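Local coordinates for enterocine A immunity protein (PDB 2BL8) that confers immunity on the producing bacterium against the antimicrobial action of the pediocin-like bacteriocin enterocin A, at residues His10-Asp15 against Glu71-Leu76; Ser25-Val30 against Asn56-Thr61; Pro49-Leu54 against Arg78-Ile83. All blocks are in the same frame, centred on the assembly; numbering follows the deposited sequence.

Contact 1: residues His10-Asp15 against Glu71-Leu76; sequences HELYND and EYQEEL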
loop_
_atom_site.group_PDB
_atom_site.type_symbol
_atom_site.label_atom_id
_atom_site.label_comp_id
_atom_site.label_asym_id
_atom_site.label_seq_id
_atom_site.Cartn_x
_atom_site.Cartn_y
_atom_site.Cartn_z
ATOM N N HIS A 10 0.722 -0.664 9.475
ATOM C CA HIS A 10 1.389 -1.359 10.570
ATOM C C HIS A 10 1.265 -2.867 10.369
ATOM O O HIS A 10 2.240 -3.600 10.521
ATOM C CB HIS A 10 0.761 -0.948 11.908
ATOM C CG HIS A 10 1.578 -1.325 13.105
ATOM N ND1 HIS A 10 1.330 -0.813 14.362
ATOM C CD2 HIS A 10 2.637 -2.157 13.242
ATOM C CE1 HIS A 10 2.203 -1.310 15.220
ATOM N NE2 HIS A 10 3.008 -2.130 14.565
ATOM N N GLU A 11 0.071 -3.325 10.010
ATOM C CA GLU A 11 -0.152 -4.752 9.795
ATOM C C GLU A 11 0.624 -5.295 8.597
ATOM O O GLU A 11 1.162 -6.400 8.651
ATOM C CB GLU A 11 -1.647 -5.031 9.626
ATOM C CG GLU A 11 -2.468 -4.700 10.867
ATOM C CD GLU A 11 -3.960 -4.890 10.667
ATOM O OE1 GLU A 11 -4.443 -4.705 9.529
ATOM O OE2 GLU A 11 -4.656 -5.209 11.652
ATOM N N LEU A 12 0.688 -4.517 7.523
ATOM C CA LEU A 12 1.409 -4.948 6.330
ATOM C C LEU A 12 2.904 -5.015 6.650
ATOM O O LEU A 12 3.593 -5.959 6.258
ATOM C CB LEU A 12 1.147 -3.977 5.171
ATOM C CG LEU A 12 1.725 -4.321 3.795
ATOM C CD1 LEU A 12 1.194 -5.672 3.328
ATOM C CD2 LEU A 12 1.344 -3.232 2.801
ATOM N N TYR A 13 3.395 -4.020 7.382
ATOM C CA TYR A 13 4.805 -3.970 7.757
ATOM C C TYR A 13 5.175 -5.197 8.582
ATOM O O TYR A 13 6.144 -5.893 8.281
ATOM C CB TYR A 13 5.099 -2.714 8.583
ATOM C CG TYR A 13 6.555 -2.590 8.987
ATOM C CD1 TYR A 13 7.423 -1.753 8.289
ATOM C CD2 TYR A 13 7.075 -3.351 10.035
ATOM C CE1 TYR A 13 8.775 -1.675 8.622
ATOM C CE2 TYR A 13 8.425 -3.283 10.373
ATOM C CZ TYR A 13 9.268 -2.442 9.660
ATOM O OH TYR A 13 10.605 -2.371 9.987
ATOM N N ASN A 14 4.398 -5.448 9.632
ATOM C CA ASN A 14 4.652 -6.578 10.518
ATOM C C ASN A 14 4.571 -7.923 9.819
ATOM O O ASN A 14 5.382 -8.810 10.080
ATOM C CB ASN A 14 3.680 -6.548 11.702
ATOM C CG ASN A 14 4.097 -5.554 12.766
ATOM O OD1 ASN A 14 4.940 -4.688 12.529
ATOM N ND2 ASN A 14 3.504 -5.669 13.949
ATOM N N ASP A 15 3.601 -8.083 8.926
ATOM C CA ASP A 15 3.455 -9.353 8.223
ATOM C C ASP A 15 4.663 -9.638 7.335
ATOM O O ASP A 15 5.148 -10.767 7.270
ATOM C CB ASP A 15 2.188 -9.357 7.368
ATOM C CG ASP A 15 1.802 -10.753 6.926
ATOM O OD1 ASP A 15 1.357 -11.536 7.789
ATOM O OD2 ASP A 15 1.959 -11.072 5.729
ATOM N N GLU A 71 -1.514 -13.684 -0.689
ATOM C CA GLU A 71 -2.911 -13.322 -0.913
ATOM C C GLU A 71 -3.385 -12.344 0.165
ATOM O O GLU A 71 -4.081 -11.370 -0.126
ATOM C CB GLU A 71 -3.781 -14.580 -0.888
ATOM C CG GLU A 71 -5.241 -14.356 -1.236
ATOM C CD GLU A 71 -5.606 -14.915 -2.598
ATOM O OE1 GLU A 71 -5.305 -16.101 -2.848
ATOM O OE2 GLU A 71 -6.199 -14.174 -3.413
ATOM N N TYR A 72 -2.996 -12.605 1.408
ATOM C CA TYR A 72 -3.377 -11.753 2.528
ATOM C C TYR A 72 -2.760 -10.358 2.416
ATOM O O TYR A 72 -3.431 -9.355 2.663
ATOM C CB TYR A 72 -2.959 -12.420 3.842
ATOM C CG TYR A 72 -3.127 -11.551 5.068
ATOM C CD1 TYR A 72 -4.361 -10.976 5.382
ATOM C CD2 TYR A 72 -2.049 -11.300 5.915
ATOM C CE1 TYR A 72 -4.512 -10.169 6.508
ATOM C CE2 TYR A 72 -2.191 -10.497 7.041
ATOM C CZ TYR A 72 -3.418 -9.936 7.331
ATOM O OH TYR A 72 -3.547 -9.138 8.441
ATOM N N GLN A 73 -1.483 -10.296 2.048
ATOM C CA GLN A 73 -0.806 -9.011 1.890
ATOM C C GLN A 73 -1.473 -8.204 0.772
ATOM O O GLN A 73 -1.626 -6.988 0.888
ATOM C CB GLN A 73 0.681 -9.228 1.590
ATOM C CG GLN A 73 1.455 -9.778 2.783
ATOM C CD GLN A 73 2.866 -10.214 2.434
ATOM O OE1 GLN A 73 3.227 -10.310 1.262
ATOM N NE2 GLN A 73 3.667 -10.493 3.456
ATOM N N GLU A 74 -1.879 -8.886 -0.299
ATOM C CA GLU A 74 -2.552 -8.240 -1.426
ATOM C C GLU A 74 -3.867 -7.646 -0.957
ATOM O O GLU A 74 -4.269 -6.564 -1.396
ATOM C CB GLU A 74 -2.823 -9.249 -2.546
ATOM C CG GLU A 74 -1.591 -9.679 -3.315
ATOM C CD GLU A 74 -1.864 -10.827 -4.276
ATOM O OE1 GLU A 74 -3.038 -11.235 -4.416
ATOM O OE2 GLU A 74 -0.897 -11.320 -4.891
ATOM N N GLU A 75 -4.535 -8.369 -0.065
ATOM C CA GLU A 75 -5.800 -7.928 0.497
ATOM C C GLU A 75 -5.599 -6.690 1.369
ATOM O O GLU A 75 -6.418 -5.770 1.346
ATOM C CB GLU A 75 -6.438 -9.081 1.277
ATOM C CG GLU A 75 -6.997 -10.145 0.331
ATOM C CD GLU A 75 -7.073 -11.531 0.933
ATOM O OE1 GLU A 75 -6.972 -11.669 2.170
ATOM O OE2 GLU A 75 -7.244 -12.493 0.151
ATOM N N LEU A 76 -4.508 -6.656 2.127
ATOM C CA LEU A 76 -4.224 -5.489 2.951
ATOM C C LEU A 76 -3.954 -4.284 2.047
ATOM O O LEU A 76 -4.427 -3.184 2.318
ATOM C CB LEU A 76 -3.013 -5.735 3.850
ATOM C CG LEU A 76 -3.231 -6.739 4.985
ATOM C CD1 LEU A 76 -1.916 -6.955 5.728
ATOM C CD2 LEU A 76 -4.316 -6.225 5.923
#
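The carboxylate oxygen OD2 of D15 accepts a hydrogen bond of 2.9 Å from NE2 of Q73, and this bond joins helix 5-17 to helix 71-84, the first and last helices of an antiparallel four-helix bundle. The two segments run at 157° to each other, and the contact combines one polar bond with leucine packing. The bond is bent, with an N-H...O angle of 144°, and meets OD2 on its anti side, somewhat out of the carboxylate plane, with carboxylate and amide planes nearly perpendicular. The D15 group reaches across because its CG lies anti to the backbone N (chi1 -165°). Q73, extended beyond CG, is held at its other amide atom as well: OE1 accepts a bond from the backbone N of T70, the residue just ahead of helix 71-84, which would help fix the orientation of the amide. The second oxygen of D15, OD1, lies close to the plane of the Y72 ring, 3.8 Å from CE2 at its edge. L76 CD1 of the same helix lies over one face of that ring, offset toward the rim. Deeper in the bundle L12 crosses Q73 at about a right angle, CD1 lying 4.0 Å from the glutamine CB, and L12 also touches L31 of helix 25-38. L76 sets CD1 3.9 Å from L12 CA, and its CD2 touches OE1 of E11, the two side chains crossing near-perpendicularly.

Contact 2: residues Ser25-Val30 against Asn56-Thr61; sequences SDILEV and NYLYFT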
loop_
_atom_site.group_PDB
_atom_site.type_symbol
_atom_site.label_atom_id
_atom_site.label_comp_id
_atom_site.label_asym_id
_atom_site.label_seq_id
_atom_site.Cartn_x
_atom_site.Cartn_y
_atom_site.Cartn_z
ATOM N N SER A 25 13.531 -5.307 2.137
ATOM C CA SER A 25 14.115 -4.236 2.940
ATOM C C SER A 25 13.648 -2.844 2.531
ATOM O O SER A 25 13.284 -2.034 3.383
ATOM C CB SER A 25 15.642 -4.296 2.875
ATOM O OG SER A 25 16.096 -4.180 1.537
ATOM N N ASP A 26 13.665 -2.564 1.231
ATOM C CA ASP A 26 13.246 -1.260 0.736
ATOM C C ASP A 26 11.774 -1.004 1.026
ATOM O O ASP A 26 11.398 0.086 1.455
ATOM C CB ASP A 26 13.509 -1.149 -0.768
ATOM C CG ASP A 26 14.988 -1.186 -1.105
ATOM O OD1 ASP A 26 15.745 -0.366 -0.544
ATOM O OD2 ASP A 26 15.392 -2.032 -1.929
ATOM N N ILE A 27 10.947 -2.017 0.786
ATOM C CA ILE A 27 9.511 -1.916 1.026
ATOM C C ILE A 27 9.220 -1.618 2.497
ATOM O O ILE A 27 8.363 -0.793 2.813
ATOM C CB ILE A 27 8.795 -3.228 0.612
ATOM C CG1 ILE A 27 8.769 -3.345 -0.912
ATOM C CG2 ILE A 27 7.388 -3.275 1.191
ATOM C CD1 ILE A 27 8.326 -4.705 -1.411
ATOM N N LEU A 28 9.933 -2.285 3.397
ATOM C CA LEU A 28 9.725 -2.061 4.823
ATOM C C LEU A 28 10.125 -0.636 5.207
ATOM O O LEU A 28 9.464 0.005 6.025
ATOM C CB LEU A 28 10.531 -3.071 5.646
ATOM C CG LEU A 28 10.101 -4.538 5.545
ATOM C CD1 LEU A 28 11.061 -5.401 6.342
ATOM C CD2 LEU A 28 8.683 -4.702 6.079
ATOM N N GLU A 29 11.207 -0.145 4.612
ATOM C CA GLU A 29 11.684 1.203 4.896
ATOM C C GLU A 29 10.632 2.228 4.487
ATOM O O GLU A 29 10.367 3.188 5.211
ATOM C CB GLU A 29 12.992 1.465 4.145
ATOM C CG GLU A 29 13.603 2.833 4.405
ATOM C CD GLU A 29 14.965 2.986 3.761
ATOM O OE1 GLU A 29 15.838 2.131 4.022
ATOM O OE2 GLU A 29 15.165 3.958 2.999
ATOM N N VAL A 30 10.030 2.017 3.321
ATOM C CA VAL A 30 9.002 2.925 2.831
ATOM C C VAL A 30 7.763 2.857 3.718
ATOM O O VAL A 30 7.184 3.886 4.066
ATOM C CB VAL A 30 8.613 2.594 1.375
ATOM C CG1 VAL A 30 7.390 3.394 0.972
ATOM C CG2 VAL A 30 9.775 2.931 0.445
ATOM N N ASN A 56 1.269 2.807 -5.471
ATOM C CA ASN A 56 1.963 2.859 -6.764
ATOM C C ASN A 56 3.335 2.194 -6.598
ATOM O O ASN A 56 3.753 1.365 -7.410
ATOM C CB ASN A 56 2.226 4.304 -7.196
ATOM C CG ASN A 56 0.999 5.018 -7.725
ATOM O OD1 ASN A 56 1.040 6.234 -7.926
ATOM N ND2 ASN A 56 -0.081 4.285 -7.964
ATOM N N TYR A 57 4.044 2.598 -5.549
ATOM C CA TYR A 57 5.373 2.073 -5.260
ATOM C C TYR A 57 5.379 0.561 -5.022
ATOM O O TYR A 57 6.231 -0.159 -5.548
ATOM C CB TYR A 57 5.954 2.780 -4.030
ATOM C CG TYR A 57 7.220 2.145 -3.505
ATOM C CD1 TYR A 57 8.452 2.384 -4.111
ATOM C CD2 TYR A 57 7.175 1.264 -2.428
ATOM C CE1 TYR A 57 9.612 1.756 -3.653
ATOM C CE2 TYR A 57 8.320 0.631 -1.967
ATOM C CZ TYR A 57 9.534 0.880 -2.582
ATOM O OH TYR A 57 10.663 0.241 -2.119
ATOM N N LEU A 58 4.427 0.079 -4.231
ATOM C CA LEU A 58 4.373 -1.344 -3.924
ATOM C C LEU A 58 4.247 -2.208 -5.175
ATOM O O LEU A 58 4.976 -3.190 -5.331
ATOM C CB LEU A 58 3.219 -1.633 -2.952
ATOM C CG LEU A 58 3.414 -1.038 -1.548
ATOM C CD1 LEU A 58 2.173 -1.273 -0.696
ATOM C CD2 LEU A 58 4.632 -1.666 -0.886
ATOM N N TYR A 59 3.338 -1.849 -6.071
ATOM C CA TYR A 59 3.164 -2.645 -7.283
ATOM C C TYR A 59 4.312 -2.468 -8.262
ATOM O O TYR A 59 4.699 -3.414 -8.945
ATOM C CB TYR A 59 1.830 -2.307 -7.948
ATOM C CG TYR A 59 0.647 -2.882 -7.214
ATOM C CD1 TYR A 59 0.447 -4.263 -7.138
ATOM C CD2 TYR A 59 -0.268 -2.048 -6.569
ATOM C CE1 TYR A 59 -0.640 -4.797 -6.433
ATOM C CE2 TYR A 59 -1.352 -2.571 -5.865
ATOM C CZ TYR A 59 -1.531 -3.943 -5.801
ATOM O OH TYR A 59 -2.611 -4.450 -5.109
ATOM N N PHE A 60 4.858 -1.258 -8.334
ATOM C CA PHE A 60 5.980 -1.012 -9.225
ATOM C C PHE A 60 7.185 -1.818 -8.745
ATOM O O PHE A 60 7.860 -2.486 -9.530
ATOM C CB PHE A 60 6.345 0.474 -9.237
ATOM C CG PHE A 60 7.664 0.756 -9.894
ATOM C CD1 PHE A 60 7.811 0.629 -11.270
ATOM C CD2 PHE A 60 8.775 1.101 -9.131
ATOM C CE1 PHE A 60 9.045 0.838 -11.880
ATOM C CE2 PHE A 60 10.012 1.311 -9.729
ATOM C CZ PHE A 60 10.147 1.178 -11.108
ATOM N N THR A 61 7.451 -1.743 -7.447
ATOM C CA THR A 61 8.579 -2.448 -6.855
ATOM C C THR A 61 8.426 -3.955 -7.010
ATOM O O THR A 61 9.387 -4.654 -7.314
ATOM C CB THR A 61 8.708 -2.108 -5.362
ATOM O OG1 THR A 61 8.870 -0.693 -5.215
ATOM C CG2 THR A 61 9.909 -2.815 -4.752
#
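The ring of Y57 reaches from helix 48-64 to V30 on helix 25-38, and the two side chains meet tip to tip between antiparallel helices of a four-helix bundle. V30 CG2 lies over one face of the ring in a CH-pi contact, 4.0 Å from the ring centroid; the methyl is displaced toward CE2 and CZ, and its nearest ring atom is Y57 CE2 at 3.6 Å. The other valine methyl, CG1, approaches CD2. At the far end of the ring, the hydroxyl OH lies 3.4 Å from D26 CB, near the root of that side chain. CA of I27 lies at the ring edge near its plane, so the aromatic group is bordered by three residues of the facing helix. Y57 CG stands anti to the backbone N (chi1 170°), on the way to helix 25-38.

Beside the ring, I27 spreads its branches over three neighbours. CG2 meets L58 CD2 at 3.8 Å, the side chains crossing at about a right angle. CG1 touches Y57 CE2 at 4.1 Å and also lies 4.0 Å from T61 CG2, the isoleucine and threonine side chains sliding past each other in opposite directions. I27 and L58 also touch helix 5-17, through I16 and L12 respectively, which carries this packing into the bundle interior.

One turn on, T61 meets the tyrosine from within its own helix. Its OG1 lies over the ring face opposite V30 CG2, offset toward the rim, and donates a 2.7 Å hydrogen bond to Y57 O. That carbonyl also receives the helical bond from T61 N. The T61 OG1 donor lies 41° out of the carbonyl plane of Y57.

Contact 3: residues Pro49-Leu54 against Arg78-Ile83; sequences PLINRL and RNLSEI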
loop_
_atom_site.group_PDB
_atom_site.type_symbol
_atom_site.label_atom_id
_atom_site.label_comp_id
_atom_site.label_asym_id
_atom_site.label_seq_id
_atom_site.Cartn_x
_atom_site.Cartn_y
_atom_site.Cartn_z
ATOM N N PRO A 49 -3.353 11.127 -0.786
ATOM C CA PRO A 49 -2.255 11.249 -1.751
ATOM C C PRO A 49 -1.059 10.377 -1.363
ATOM O O PRO A 49 -0.441 9.726 -2.214
ATOM C CB PRO A 49 -1.919 12.738 -1.701
ATOM C CG PRO A 49 -3.235 13.366 -1.369
ATOM C CD PRO A 49 -3.765 12.454 -0.293
ATOM N N LEU A 50 -0.742 10.366 -0.074
ATOM C CA LEU A 50 0.380 9.585 0.427
ATOM C C LEU A 50 0.101 8.103 0.230
ATOM O O LEU A 50 0.967 7.351 -0.212
ATOM C CB LEU A 50 0.611 9.873 1.911
ATOM C CG LEU A 50 1.806 9.154 2.535
ATOM C CD1 LEU A 50 3.080 9.595 1.830
ATOM C CD2 LEU A 50 1.873 9.462 4.019
ATOM N N ILE A 51 -1.116 7.698 0.564
ATOM C CA ILE A 51 -1.518 6.307 0.420
ATOM C C ILE A 51 -1.389 5.860 -1.032
ATOM O O ILE A 51 -0.855 4.786 -1.308
ATOM C CB ILE A 51 -2.974 6.109 0.886
ATOM C CG1 ILE A 51 -3.053 6.297 2.404
ATOM C CG2 ILE A 51 -3.485 4.727 0.477
ATOM C CD1 ILE A 51 -4.456 6.280 2.947
ATOM N N ASN A 52 -1.868 6.679 -1.964
ATOM C CA ASN A 52 -1.790 6.297 -3.367
ATOM C C ASN A 52 -0.351 6.194 -3.856
ATOM O O ASN A 52 -0.018 5.298 -4.634
ATOM C CB ASN A 52 -2.566 7.272 -4.245
ATOM C CG ASN A 52 -2.859 6.689 -5.606
ATOM O OD1 ASN A 52 -3.575 5.697 -5.715
ATOM N ND2 ASN A 52 -2.289 7.279 -6.647
ATOM N N ARG A 53 0.506 7.107 -3.406
ATOM C CA ARG A 53 1.908 7.062 -3.797
ATOM C C ARG A 53 2.515 5.755 -3.292
ATOM O O ARG A 53 3.339 5.133 -3.968
ATOM C CB ARG A 53 2.674 8.249 -3.198
ATOM C CG ARG A 53 2.304 9.594 -3.802
ATOM C CD ARG A 53 3.049 10.752 -3.134
ATOM N NE ARG A 53 4.502 10.596 -3.173
ATOM C CZ ARG A 53 5.215 9.930 -2.268
ATOM N NH1 ARG A 53 4.616 9.350 -1.236
ATOM N NH2 ARG A 53 6.533 9.845 -2.394
ATOM N N LEU A 54 2.100 5.346 -2.101
ATOM C CA LEU A 54 2.603 4.119 -1.502
ATOM C C LEU A 54 2.175 2.904 -2.310
ATOM O O LEU A 54 2.987 2.021 -2.590
ATOM C CB LEU A 54 2.100 3.980 -0.062
ATOM C CG LEU A 54 2.370 2.619 0.590
ATOM C CD1 LEU A 54 3.867 2.330 0.614
ATOM C CD2 LEU A 54 1.802 2.610 1.995
ATOM N N ARG A 78 -5.115 -3.768 -0.875
ATOM C CA ARG A 78 -6.409 -3.393 -1.448
ATOM C C ARG A 78 -7.198 -2.536 -0.460
ATOM O O ARG A 78 -7.773 -1.509 -0.830
ATOM C CB ARG A 78 -7.212 -4.652 -1.782
ATOM C CG ARG A 78 -8.612 -4.398 -2.310
ATOM C CD ARG A 78 -9.357 -5.712 -2.512
ATOM N NE ARG A 78 -9.664 -6.362 -1.241
ATOM C CZ ARG A 78 -10.023 -7.638 -1.117
ATOM N NH1 ARG A 78 -10.116 -8.411 -2.191
ATOM N NH2 ARG A 78 -10.292 -8.141 0.080
ATOM N N ASN A 79 -7.223 -2.963 0.799
ATOM C CA ASN A 79 -7.945 -2.236 1.831
ATOM C C ASN A 79 -7.342 -0.853 2.065
ATOM O O ASN A 79 -8.074 0.113 2.297
ATOM C CB ASN A 79 -7.965 -3.051 3.129
ATOM C CG ASN A 79 -8.814 -4.308 3.010
ATOM O OD1 ASN A 79 -8.869 -5.126 3.928
ATOM N ND2 ASN A 79 -9.489 -4.460 1.874
ATOM N N LEU A 80 -6.017 -0.748 1.984
ATOM C CA LEU A 80 -5.357 0.540 2.178
ATOM C C LEU A 80 -5.814 1.534 1.108
ATOM O O LEU A 80 -6.146 2.680 1.407
ATOM C CB LEU A 80 -3.834 0.378 2.136
ATOM C CG LEU A 80 -3.034 1.638 2.490
ATOM C CD1 LEU A 80 -3.378 2.096 3.900
ATOM C CD2 LEU A 80 -1.547 1.349 2.372
ATOM N N SER A 81 -5.846 1.093 -0.143
ATOM C CA SER A 81 -6.284 1.979 -1.204
ATOM C C SER A 81 -7.750 2.366 -1.016
ATOM O O SER A 81 -8.142 3.497 -1.315
ATOM C CB SER A 81 -6.107 1.316 -2.564
ATOM O OG SER A 81 -6.454 2.228 -3.584
ATOM N N GLU A 82 -8.561 1.430 -0.528
ATOM C CA GLU A 82 -9.980 1.719 -0.311
ATOM C C GLU A 82 -10.134 2.864 0.686
ATOM O O GLU A 82 -11.014 3.719 0.538
ATOM C CB GLU A 82 -10.709 0.473 0.196
ATOM C CG GLU A 82 -10.716 -0.672 -0.803
ATOM C CD GLU A 82 -11.486 -1.882 -0.309
ATOM O OE1 GLU A 82 -11.203 -2.355 0.810
ATOM O OE2 GLU A 82 -12.372 -2.364 -1.045
ATOM N N ILE A 83 -9.275 2.883 1.700
ATOM C CA ILE A 83 -9.313 3.949 2.696
ATOM C C ILE A 83 -8.948 5.270 2.035
ATOM O O ILE A 83 -9.561 6.302 2.308
ATOM C CB ILE A 83 -8.323 3.669 3.846
ATOM C CG1 ILE A 83 -8.817 2.477 4.665
ATOM C CG2 ILE A 83 -8.163 4.913 4.721
ATOM C CD1 ILE A 83 -7.884 2.073 5.787
#
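I51 and L80 bury more surface here than any other residues of the two segments, and they meet between helices 48-64 and 71-84, consecutive members of the four-helix bundle. The segments run antiparallel at 151°, their axes coming within 9.2 Å, and the packing between them is apolar. I51 touches L80 through its γ-methyl: CG2 is 3.7 Å from L80 CG and 3.5 Å from the backbone O of L80, so it rests against both the root of the leucine fork and the main chain behind it. The two side chains cross obliquely. I51 CG2 stands anti to the backbone N, while CG1 lies anti to the carbonyl carbon (chi1 -69°). The CG1 branch ends in CD1, which makes a looser contact with CG2 of I83 at the margin of the patch.

L80 carries its own CG anti to the backbone N (chi1 -173°), which directs CG toward I51. It also meets L54, one turn beyond I51, at about a right angle. L80 thus touches both I51, through CG, and L54, through CD2.

Other helices close around this hydrophobic cluster. I8 and V9 of helix 5-17 touch L80, while V30 and L31 of helix 25-38 touch L54, so all four helices contribute to the core here. Toward the C-terminal region, Y97 packs on both N52 and S81, and N52 OD1 is hydrogen-bonded to R85. Within the leucine pair itself, the closest approach is methyl to methyl, L54 CD2 to L80 CD2 at 3.6 Å.

How the contacts relate
Together the three contacts show how a small bundle is closed by pairing its helices: contact 1 joins helices 5-17 and 71-84, contact 2 joins 25-38 and 48-64, and contact 3 joins 48-64 and 71-84. Their centres lie about 13 Å from one another. Contacts 1 and 2 meet in the core, where L12 CD2 is 4.1 Å from L58 CD1, and again where Y13 CE1 approaches L28 O at 3.2 Å. Contact 2 passes into contact 3 through V30 CG1 and L54 CD1, 3.7 Å apart. Contacts 1 and 3 are linked instead by sequence, as adjoining parts of helix 71-84.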